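Local atomic coordinates of 3-hydroxyisobutyryl-CoA hydrolase (PDB entry 4HDT), a protein that probably hydrolyses 3-hydroxy-2-methylpropanoyl-CoA, the 3-hydroxyisobutyryl thioester, to 3-hydroxy-2-methylpropanoate and free coenzyme A. Residues L24-P27 / L33-G36; T39-R44 / Y95-H100; R89-E94 / I145-D150. All blocks are in the same frame, centred on the assembly; numbering follows the deposited sequence.

Interaction 1: residues L24-P27 / L33-G36. With ZN (zinc ion), chain D; ACT (acetate ion), chain H.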
loop_
_atom_site.group_PDB
_atom_site.type_symbol
_atom_site.label_atom_id
_atom_site.label_comp_id
_atom_site.label_asym_id
_atom_site.label_seq_id
_atom_site.Cartn_x
_atom_site.Cartn_y
_atom_site.Cartn_z
ATOM N N LEU A 24 7.377 10.713 -9.770
ATOM C CA LEU A 24 6.139 11.281 -9.263
ATOM C C LEU A 24 6.441 12.731 -8.844
ATOM O O LEU A 24 7.487 12.971 -8.250
ATOM C CB LEU A 24 5.675 10.520 -8.035
ATOM C CG LEU A 24 5.436 9.045 -8.281
ATOM C CD1 LEU A 24 4.940 8.435 -7.011
ATOM C CD2 LEU A 24 4.441 8.813 -9.416
ATOM N N ASN A 25 5.580 13.681 -9.211
ATOM C CA ASN A 25 5.982 15.103 -9.119
ATOM C C ASN A 25 4.847 15.996 -8.639
ATOM O O ASN A 25 4.469 16.958 -9.311
ATOM C CB ASN A 25 6.545 15.582 -10.469
ATOM C CG ASN A 25 7.126 16.977 -10.405
ATOM O OD1 ASN A 25 7.773 17.361 -9.404
ATOM N ND2 ASN A 25 6.858 17.771 -11.433
ATOM N N ARG A 26 4.360 15.718 -7.443
ATOM C CA ARG A 26 3.527 16.652 -6.690
ATOM C C ARG A 26 4.143 16.778 -5.290
ATOM O O ARG A 26 3.556 16.367 -4.291
ATOM C CB ARG A 26 2.090 16.166 -6.628
ATOM C CG ARG A 26 1.503 15.848 -8.004
ATOM C CD ARG A 26 -0.006 15.969 -8.072
ATOM N NE ARG A 26 -0.678 15.356 -6.966
ATOM C CZ ARG A 26 -1.855 15.721 -6.470
ATOM N NH1 ARG A 26 -2.346 15.035 -5.444
ATOM N NH2 ARG A 26 -2.571 16.698 -7.030
ATOM N N PRO A 27 5.358 17.324 -5.220
ATOM C CA PRO A 27 6.041 17.237 -3.907
ATOM C C PRO A 27 5.360 17.986 -2.744
ATOM O O PRO A 27 5.517 17.572 -1.592
ATOM C CB PRO A 27 7.426 17.797 -4.195
ATOM C CG PRO A 27 7.283 18.600 -5.427
ATOM C CD PRO A 27 6.240 17.867 -6.254
ATOM N N LEU A 33 -1.216 10.401 -5.427
ATOM C CA LEU A 33 -1.545 9.987 -6.804
ATOM C C LEU A 33 -2.900 10.507 -7.235
ATOM O O LEU A 33 -3.909 10.320 -6.537
ATOM C CB LEU A 33 -1.609 8.458 -6.929
ATOM C CG LEU A 33 -0.370 7.719 -6.523
ATOM C CD1 LEU A 33 -0.643 6.225 -6.687
ATOM C CD2 LEU A 33 0.791 8.121 -7.400
ATOM N N THR A 34 -2.913 11.081 -8.422
ATOM C CA THR A 34 -4.145 11.451 -9.100
ATOM C C THR A 34 -4.442 10.391 -10.172
ATOM O O THR A 34 -3.584 9.560 -10.525
ATOM C CB THR A 34 -3.995 12.796 -9.823
ATOM O OG1 THR A 34 -2.999 12.683 -10.836
ATOM C CG2 THR A 34 -3.633 13.942 -8.869
ATOM N N HIS A 35 -5.628 10.494 -10.739
ATOM C CA HIS A 35 -5.995 9.550 -11.787
ATOM C C HIS A 35 -5.068 9.778 -12.978
ATOM O O HIS A 35 -4.608 8.832 -13.638
ATOM C CB HIS A 35 -7.466 9.773 -12.108
ATOM C CG HIS A 35 -8.025 8.741 -13.014
ATOM N ND1 HIS A 35 -9.288 8.826 -13.548
ATOM C CD2 HIS A 35 -7.501 7.570 -13.449
ATOM C CE1 HIS A 35 -9.506 7.761 -14.303
ATOM N NE2 HIS A 35 -8.446 6.972 -14.237
ATOM N N GLY A 36 -4.768 11.046 -13.273
ATOM C CA GLY A 36 -3.832 11.378 -14.325
ATOM C C GLY A 36 -2.445 10.774 -14.191
ATOM O O GLY A 36 -1.849 10.290 -15.162
HETATM ZN ZN ZN D . -10.816 10.232 -13.740
HETATM C C ACT H . -8.362 10.550 -8.217
HETATM O O ACT H . -7.838 11.441 -8.964
HETATM O OXT ACT H . -9.495 10.075 -8.454
HETATM C CH3 ACT H . -7.675 10.076 -6.960
#
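Arg26 lays one face of its guanidinium against the methyl of Thr34: CG2 sits over the centre of the flat group, 3.5 Å from CZ. Across this contact it is a methyl that meets the face, so the interaction is van der Waals, and the NH groups keep the edge of the plane for polar partners. NH1 bonds to Ser32 OG and forms a salt bridge with Asp72, which together would hold the plane where the methyl can rest on it. A second, looser contact joins Leu24 CD1 to Leu33 CD2, 4.2 Å apart, on the buried side of the turn.

The two segments bracket the short connection between strand 19-24 and helix 35-49, a strand-to-helix passage of the crotonase fold. Thr34 is the N-cap of that helix, and a threonine serves both needs: with chi1 at 63°, OG1 turns to the backbone N of Met37 while CG2 is left to cover the arginine. In the first turn, His35 N donates to the O atom of an acetate ion, probably from the crystallisation liquor, at 3.0 Å through a bent bond of 137°. The side chain of the same residue binds a zinc ion through ND1 at 2.1 Å, with Glu86 as the other protein ligand. On the strand side, Asn31 OD1 bonds to the backbone N of Arg26, and Leu24 pairs through its backbone with Thr60 and Ala62.

Interaction 2: residues T39-R44 / Y95-H100; sequences TTMAER and YRLNAH. With ZN (zinc ion), chain B.
With chi1 at 168° and chi2 at 63°, Leu97 extends its fork out from helix 85-103 onto helix 35-49, where the two methyls divide the work. CD2 meets the CB of Met41 at 4.0 Å. CD1 lies at the same distance from the CA of Ala42 and 4.3 Å from its CB, so it rests largely on the helix backbone. The small alanine suits this place because it lets the helices come close, with CA atoms of Ala42 and Leu97 5.7 Å apart. Met41 contributes only the root of its side chain here; chi1 of -71° sets CG opposite the carbonyl carbon, and the thioether runs on to other neighbours.

One turn after Leu97, at the more open side of the interface, His100 adds a polar link. A water lying in the plane of the imidazole accepts the N-H of ND1 at 2.8 Å and donates to the carbonyl O of Ala42, also at 2.8 Å. Since ND1 carries the proton, NE2 has its lone pair for a zinc ion at 2.1 Å, a site shared with Glu49 and Glu351. The water thus helps fix the ring's rotation as a second-shell partner of the metal, and histidine suits the position because its two nitrogens can play opposite parts.

Val123 of helix 119-124 touches both Met41 and Leu97 and so closes over the apolar contact, while Thr40 and Arg44 on helix 35-49 pack against strand 11-16 and Ala99 faces helix 285-299.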
loop_
_atom_site.group_PDB
_atom_site.type_symbol
_atom_site.label_atom_id
_atom_site.label_comp_id
_atom_site.label_asym_id
_atom_site.label_seq_id
_atom_site.Cartn_x
_atom_site.Cartn_y
_atom_site.Cartn_z
ATOM N N THR A 39 -2.686 7.042 -14.990
ATOM C CA THR A 39 -2.769 6.737 -16.420
ATOM C C THR A 39 -1.455 7.020 -17.178
ATOM O O THR A 39 -1.100 6.302 -18.089
ATOM C CB THR A 39 -3.976 7.461 -17.046
ATOM O OG1 THR A 39 -3.874 8.850 -16.780
ATOM C CG2 THR A 39 -5.219 6.976 -16.460
ATOM N N THR A 40 -0.711 8.054 -16.777
ATOM C CA THR A 40 0.605 8.308 -17.341
ATOM C C THR A 40 1.552 7.115 -17.106
ATOM O O THR A 40 2.224 6.629 -18.024
ATOM C CB THR A 40 1.211 9.607 -16.780
ATOM O OG1 THR A 40 0.417 10.707 -17.255
ATOM C CG2 THR A 40 2.649 9.803 -17.264
ATOM N N MET A 41 1.614 6.648 -15.865
ATOM C CA MET A 41 2.487 5.517 -15.543
ATOM C C MET A 41 2.099 4.319 -16.390
ATOM O O MET A 41 2.952 3.663 -16.962
ATOM C CB MET A 41 2.426 5.139 -14.070
ATOM C CG MET A 41 3.102 6.154 -13.168
ATOM S SD MET A 41 3.057 5.696 -11.410
ATOM C CE MET A 41 4.019 4.207 -11.392
ATOM N N ALA A 42 0.808 4.043 -16.427
ATOM C CA ALA A 42 0.317 2.852 -17.121
ATOM C C ALA A 42 0.656 2.921 -18.600
ATOM O O ALA A 42 1.074 1.908 -19.214
ATOM C CB ALA A 42 -1.178 2.696 -16.942
ATOM N N GLU A 43 0.443 4.085 -19.218
ATOM C CA GLU A 43 0.677 4.198 -20.626
ATOM C C GLU A 43 2.172 4.042 -20.958
ATOM O O GLU A 43 2.510 3.440 -21.975
ATOM C CB GLU A 43 0.081 5.529 -21.128
ATOM C CG GLU A 43 0.137 5.729 -22.622
ATOM C CD GLU A 43 1.475 6.221 -23.135
ATOM O OE1 GLU A 43 2.227 6.919 -22.414
ATOM O OE2 GLU A 43 1.755 5.958 -24.315
ATOM N N ARG A 44 3.041 4.639 -20.152
ATOM C CA ARG A 44 4.484 4.499 -20.334
ATOM C C ARG A 44 4.979 3.077 -20.117
ATOM O O ARG A 44 5.789 2.568 -20.921
ATOM C CB ARG A 44 5.290 5.479 -19.478
ATOM C CG ARG A 44 5.197 6.914 -19.986
ATOM C CD ARG A 44 5.855 7.087 -21.364
ATOM N NE ARG A 44 4.986 6.866 -22.515
ATOM C CZ ARG A 44 5.407 6.789 -23.786
ATOM N NH1 ARG A 44 4.538 6.609 -24.770
ATOM N NH2 ARG A 44 6.713 6.878 -24.098
ATOM N N TYR A 95 -5.646 -0.332 -10.078
ATOM C CA TYR A 95 -5.421 -1.743 -9.753
ATOM C C TYR A 95 -4.892 -2.478 -10.979
ATOM O O TYR A 95 -4.052 -3.367 -10.867
ATOM C CB TYR A 95 -6.633 -2.450 -9.166
ATOM C CG TYR A 95 -7.192 -1.868 -7.852
ATOM C CD1 TYR A 95 -6.591 -0.799 -7.198
ATOM C CD2 TYR A 95 -8.339 -2.375 -7.313
ATOM C CE1 TYR A 95 -7.135 -0.248 -6.048
ATOM C CE2 TYR A 95 -8.891 -1.847 -6.152
ATOM C CZ TYR A 95 -8.320 -0.769 -5.543
ATOM O OH TYR A 95 -8.966 -0.262 -4.430
ATOM N N ARG A 96 -5.337 -2.121 -12.170
ATOM C CA ARG A 96 -4.711 -2.655 -13.359
ATOM C C ARG A 96 -3.213 -2.296 -13.480
ATOM O O ARG A 96 -2.388 -3.137 -13.870
ATOM C CB ARG A 96 -5.510 -2.215 -14.606
ATOM C CG ARG A 96 -6.816 -3.012 -14.769
ATOM C CD ARG A 96 -7.857 -2.324 -15.678
ATOM N NE ARG A 96 -7.349 -2.023 -16.992
ATOM C CZ ARG A 96 -7.427 -2.831 -18.060
ATOM N NH1 ARG A 96 -7.983 -4.038 -17.963
ATOM N NH2 ARG A 96 -6.932 -2.448 -19.239
ATOM N N LEU A 97 -2.861 -1.075 -13.113
ATOM C CA LEU A 97 -1.477 -0.662 -13.074
ATOM C C LEU A 97 -0.702 -1.479 -12.035
ATOM O O LEU A 97 0.413 -1.945 -12.314
ATOM C CB LEU A 97 -1.363 0.839 -12.757
ATOM C CG LEU A 97 0.046 1.388 -12.387
ATOM C CD1 LEU A 97 1.020 1.235 -13.534
ATOM C CD2 LEU A 97 -0.021 2.850 -11.922
ATOM N N ASN A 98 -1.278 -1.619 -10.841
ATOM C CA ASN A 98 -0.613 -2.426 -9.761
ATOM C C ASN A 98 -0.274 -3.837 -10.259
ATOM O O ASN A 98 0.849 -4.337 -10.087
ATOM C CB ASN A 98 -1.488 -2.510 -8.481
ATOM C CG ASN A 98 -1.892 -1.159 -7.897
ATOM O OD1 ASN A 98 -3.047 -1.000 -7.441
ATOM N ND2 ASN A 98 -0.972 -0.210 -7.850
ATOM N N ALA A 99 -1.244 -4.477 -10.897
ATOM C CA ALA A 99 -1.065 -5.815 -11.476
ATOM C C ALA A 99 -0.026 -5.845 -12.557
ATOM O O ALA A 99 0.816 -6.758 -12.624
ATOM C CB ALA A 99 -2.387 -6.343 -11.964
ATOM N N HIS A 100 -0.050 -4.841 -13.426
ATOM C CA HIS A 100 0.960 -4.779 -14.462
ATOM C C HIS A 100 2.381 -4.629 -13.958
ATOM O O HIS A 100 3.271 -5.307 -14.412
ATOM C CB HIS A 100 0.687 -3.692 -15.478
ATOM C CG HIS A 100 1.322 -4.005 -16.802
ATOM N ND1 HIS A 100 1.473 -3.066 -17.798
ATOM C CD2 HIS A 100 1.837 -5.161 -17.294
ATOM C CE1 HIS A 100 2.037 -3.638 -18.850
ATOM N NE2 HIS A 100 2.261 -4.909 -18.567
HETATM ZN ZN ZN B . 2.724 -6.522 -19.811
HETATM O O HOH W 1 0.507 -0.458 -17.796
#

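Interaction 3: residues R89-E94 / I145-D150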
loop_
_atom_site.group_PDB
_atom_site.type_symbol
_atom_site.label_atom_id
_atom_site.label_comp_id
_atom_site.label_asym_id
_atom_site.label_seq_id
_atom_site.Cartn_x
_atom_site.Cartn_y
_atom_site.Cartn_z
ATOM N N ARG A 89 -13.535 4.481 -11.327
ATOM C CA ARG A 89 -12.701 4.469 -12.496
ATOM C C ARG A 89 -11.231 4.566 -12.101
ATOM O O ARG A 89 -10.376 3.922 -12.702
ATOM C CB ARG A 89 -13.051 5.600 -13.429
ATOM C CG ARG A 89 -12.308 5.491 -14.763
ATOM C CD ARG A 89 -12.669 4.219 -15.559
ATOM N NE ARG A 89 -11.540 3.782 -16.371
ATOM C CZ ARG A 89 -11.570 2.813 -17.291
ATOM N NH1 ARG A 89 -12.709 2.168 -17.573
ATOM N NH2 ARG A 89 -10.451 2.503 -17.962
ATOM N N PHE A 90 -10.947 5.407 -11.115
ATOM C CA PHE A 90 -9.577 5.554 -10.600
ATOM C C PHE A 90 -9.062 4.183 -10.134
ATOM O O PHE A 90 -7.974 3.765 -10.519
ATOM C CB PHE A 90 -9.513 6.600 -9.457
ATOM C CG PHE A 90 -8.189 6.627 -8.737
ATOM C CD1 PHE A 90 -7.073 7.182 -9.325
ATOM C CD2 PHE A 90 -8.070 6.043 -7.500
ATOM C CE1 PHE A 90 -5.848 7.225 -8.677
ATOM C CE2 PHE A 90 -6.859 6.043 -6.838
ATOM C CZ PHE A 90 -5.720 6.621 -7.446
ATOM N N TRP A 91 -9.842 3.526 -9.302
ATOM C CA TRP A 91 -9.413 2.226 -8.748
ATOM C C TRP A 91 -9.281 1.197 -9.864
ATOM O O TRP A 91 -8.371 0.362 -9.827
ATOM C CB TRP A 91 -10.390 1.755 -7.696
ATOM C CG TRP A 91 -10.352 2.500 -6.424
ATOM C CD1 TRP A 91 -9.262 3.033 -5.841
ATOM C CD2 TRP A 91 -11.443 2.770 -5.556
ATOM N NE1 TRP A 91 -9.590 3.636 -4.658
ATOM C CE2 TRP A 91 -10.936 3.485 -4.453
ATOM C CE3 TRP A 91 -12.799 2.480 -5.595
ATOM C CZ2 TRP A 91 -11.766 3.909 -3.375
ATOM C CZ3 TRP A 91 -13.623 2.883 -4.527
ATOM C CH2 TRP A 91 -13.110 3.602 -3.450
ATOM N N PHE A 92 -10.192 1.209 -10.822
ATOM C CA PHE A 92 -10.102 0.290 -11.959
ATOM C C PHE A 92 -8.741 0.431 -12.665
ATOM O O PHE A 92 -8.027 -0.546 -12.871
ATOM C CB PHE A 92 -11.283 0.556 -12.913
ATOM C CG PHE A 92 -11.533 -0.511 -13.927
ATOM C CD1 PHE A 92 -10.930 -0.474 -15.156
ATOM C CD2 PHE A 92 -12.428 -1.521 -13.663
ATOM C CE1 PHE A 92 -11.174 -1.463 -16.110
ATOM C CE2 PHE A 92 -12.678 -2.514 -14.589
ATOM C CZ PHE A 92 -12.043 -2.490 -15.809
ATOM N N ASP A 93 -8.360 1.644 -13.025
ATOM C CA ASP A 93 -7.101 1.919 -13.690
ATOM C C ASP A 93 -5.895 1.698 -12.756
ATOM O O ASP A 93 -4.861 1.177 -13.170
ATOM C CB ASP A 93 -7.090 3.350 -14.243
ATOM C CG ASP A 93 -8.002 3.524 -15.447
ATOM O OD1 ASP A 93 -8.291 2.527 -16.197
ATOM O OD2 ASP A 93 -8.447 4.682 -15.703
ATOM N N GLU A 94 -6.044 2.075 -11.487
ATOM C CA GLU A 94 -4.943 1.930 -10.547
ATOM C C GLU A 94 -4.621 0.466 -10.278
ATOM O O GLU A 94 -3.453 0.086 -10.291
ATOM C CB GLU A 94 -5.257 2.621 -9.224
ATOM C CG GLU A 94 -4.106 2.601 -8.221
ATOM C CD GLU A 94 -4.494 3.205 -6.898
ATOM O OE1 GLU A 94 -5.650 2.971 -6.486
ATOM O OE2 GLU A 94 -3.673 3.891 -6.253
ATOM N N ILE A 145 -9.170 5.838 8.071
ATOM C CA ILE A 145 -10.148 6.677 7.337
ATOM C C ILE A 145 -11.378 5.859 6.947
ATOM O O ILE A 145 -12.122 6.226 6.016
ATOM C CB ILE A 145 -9.523 7.391 6.102
ATOM C CG1 ILE A 145 -8.846 6.416 5.120
ATOM C CG2 ILE A 145 -8.549 8.483 6.554
ATOM C CD1 ILE A 145 -8.705 6.951 3.697
ATOM N N GLY A 146 -11.623 4.742 7.617
ATOM C CA GLY A 146 -12.793 3.946 7.297
ATOM C C GLY A 146 -12.707 3.162 6.009
ATOM O O GLY A 146 -13.752 2.771 5.468
ATOM N N PHE A 147 -11.486 2.903 5.564
ATOM C CA PHE A 147 -11.206 2.215 4.291
ATOM C C PHE A 147 -10.440 0.949 4.614
ATOM O O PHE A 147 -10.110 0.664 5.815
ATOM C CB PHE A 147 -10.464 3.193 3.345
ATOM C CG PHE A 147 -10.360 2.765 1.901
ATOM C CD1 PHE A 147 -11.469 2.492 1.133
ATOM C CD2 PHE A 147 -9.118 2.762 1.277
ATOM C CE1 PHE A 147 -11.325 2.185 -0.221
ATOM C CE2 PHE A 147 -8.965 2.480 -0.074
ATOM C CZ PHE A 147 -10.059 2.126 -0.813
ATOM N N ILE A 148 -10.165 0.142 3.589
ATOM C CA ILE A 148 -9.509 -1.158 3.729
ATOM C C ILE A 148 -8.291 -1.140 2.818
ATOM O O ILE A 148 -8.403 -0.667 1.678
ATOM C CB ILE A 148 -10.480 -2.308 3.386
ATOM C CG1 ILE A 148 -11.708 -2.337 4.339
ATOM C CG2 ILE A 148 -9.770 -3.650 3.383
ATOM C CD1 ILE A 148 -12.864 -1.452 3.968
ATOM N N PRO A 149 -7.134 -1.683 3.269
ATOM C CA PRO A 149 -5.946 -1.712 2.416
ATOM C C PRO A 149 -6.252 -2.279 1.038
ATOM O O PRO A 149 -6.846 -3.372 0.928
ATOM C CB PRO A 149 -4.962 -2.603 3.181
ATOM C CG PRO A 149 -5.354 -2.382 4.627
ATOM C CD PRO A 149 -6.847 -2.188 4.631
ATOM N N ASP A 150 -5.871 -1.535 0.036
ATOM C CA ASP A 150 -6.084 -1.919 -1.365
ATOM C C ASP A 150 -4.776 -1.921 -2.108
ATOM O O ASP A 150 -3.767 -2.207 -1.559
ATOM C CB ASP A 150 -7.158 -0.985 -1.977
ATOM C CG ASP A 150 -6.734 0.483 -2.095
ATOM O OD1 ASP A 150 -5.784 0.912 -1.354
ATOM O OD2 ASP A 150 -7.382 1.197 -2.956
HETATM O O HOH W 2 -6.501 3.381 -4.039
#
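Trp91 sets the CZ2 corner of its indole against the CE1-CZ side of the Phe147 ring, with CZ2 to CZ at 3.6 Å. The rings arrive from opposite directions with their planes only 16° apart, but they are slid so far past each other that the centroids of the six-membered rings stand 5.5 Å apart and little surface overlaps. Carbon-carbon contact between CZ2 and the CE1 and CZ atoms, more than stacking, therefore carries the pair. Phe147 reaches this position with CG opposite its backbone N (chi1 -167°), which sends the ring out of the loop toward helix 85-103. Large flat side chains suit this gap between helix and loop, whose nearest CA atoms, of Trp91 and Asp150, stand 9.1 Å apart.

Beside the aromatic pair lies a polar corner. The carboxylate of Asp150 stands almost perpendicular to the indole, at 89°, with OD2 3.7 Å from Trp91 NE1. Glu94 OE1 lies at the indole edge, in its plane, and comes within 4.3 Å of Asp150 OD2. A single water mediates between these two oxygens, donating to Glu94 OE1 and to Asp150 OD2, 2.6 Å from each. Its two hydrogens thereby join two buried acidic side chains that do not touch. The hydroxyl of Tyr95 also hydrogen-bonds with Asp150 OD2.

The loop leads from strand 137-139 to helix 153-158; in crotonase-family enzymes the corresponding loop helps line the active site, so the polar corner here probably lies at or beside the acyl pocket. Helix 285-299 packs over the aromatic pair, Ser296 touching both Trp91 and Phe147. Ile148 and Pro149 lean on helix 266-279, and Phe90 packs against Val38 of helix 35-49.

In the fold
Helix 35-49 is common to interactions 1 and 2, and helix 85-103 to interactions 2 and 3, so the three form a continuous path from the end of strand 19-24 in the six-stranded sheet into the helical part of the chain. Leu24 CD2 touches Met41 SD at 4.0 Å, joining interaction 1 to 2. Interactions 1 and 3 meet where His35 NE2 and Asp93 OD2 lie 2.7 Å apart, a probable hydrogen bond that would steady the zinc-binding imidazole; the Tyr95 OH to Asp150 OD2 bond, 2.6 Å, joins interactions 2 and 3. The zincs of interactions 1 and 2 are separate sites. Interaction 3 probably lies nearest the acyl pocket, its Trp91 side chain about 10 Å from the zinc of interaction 1.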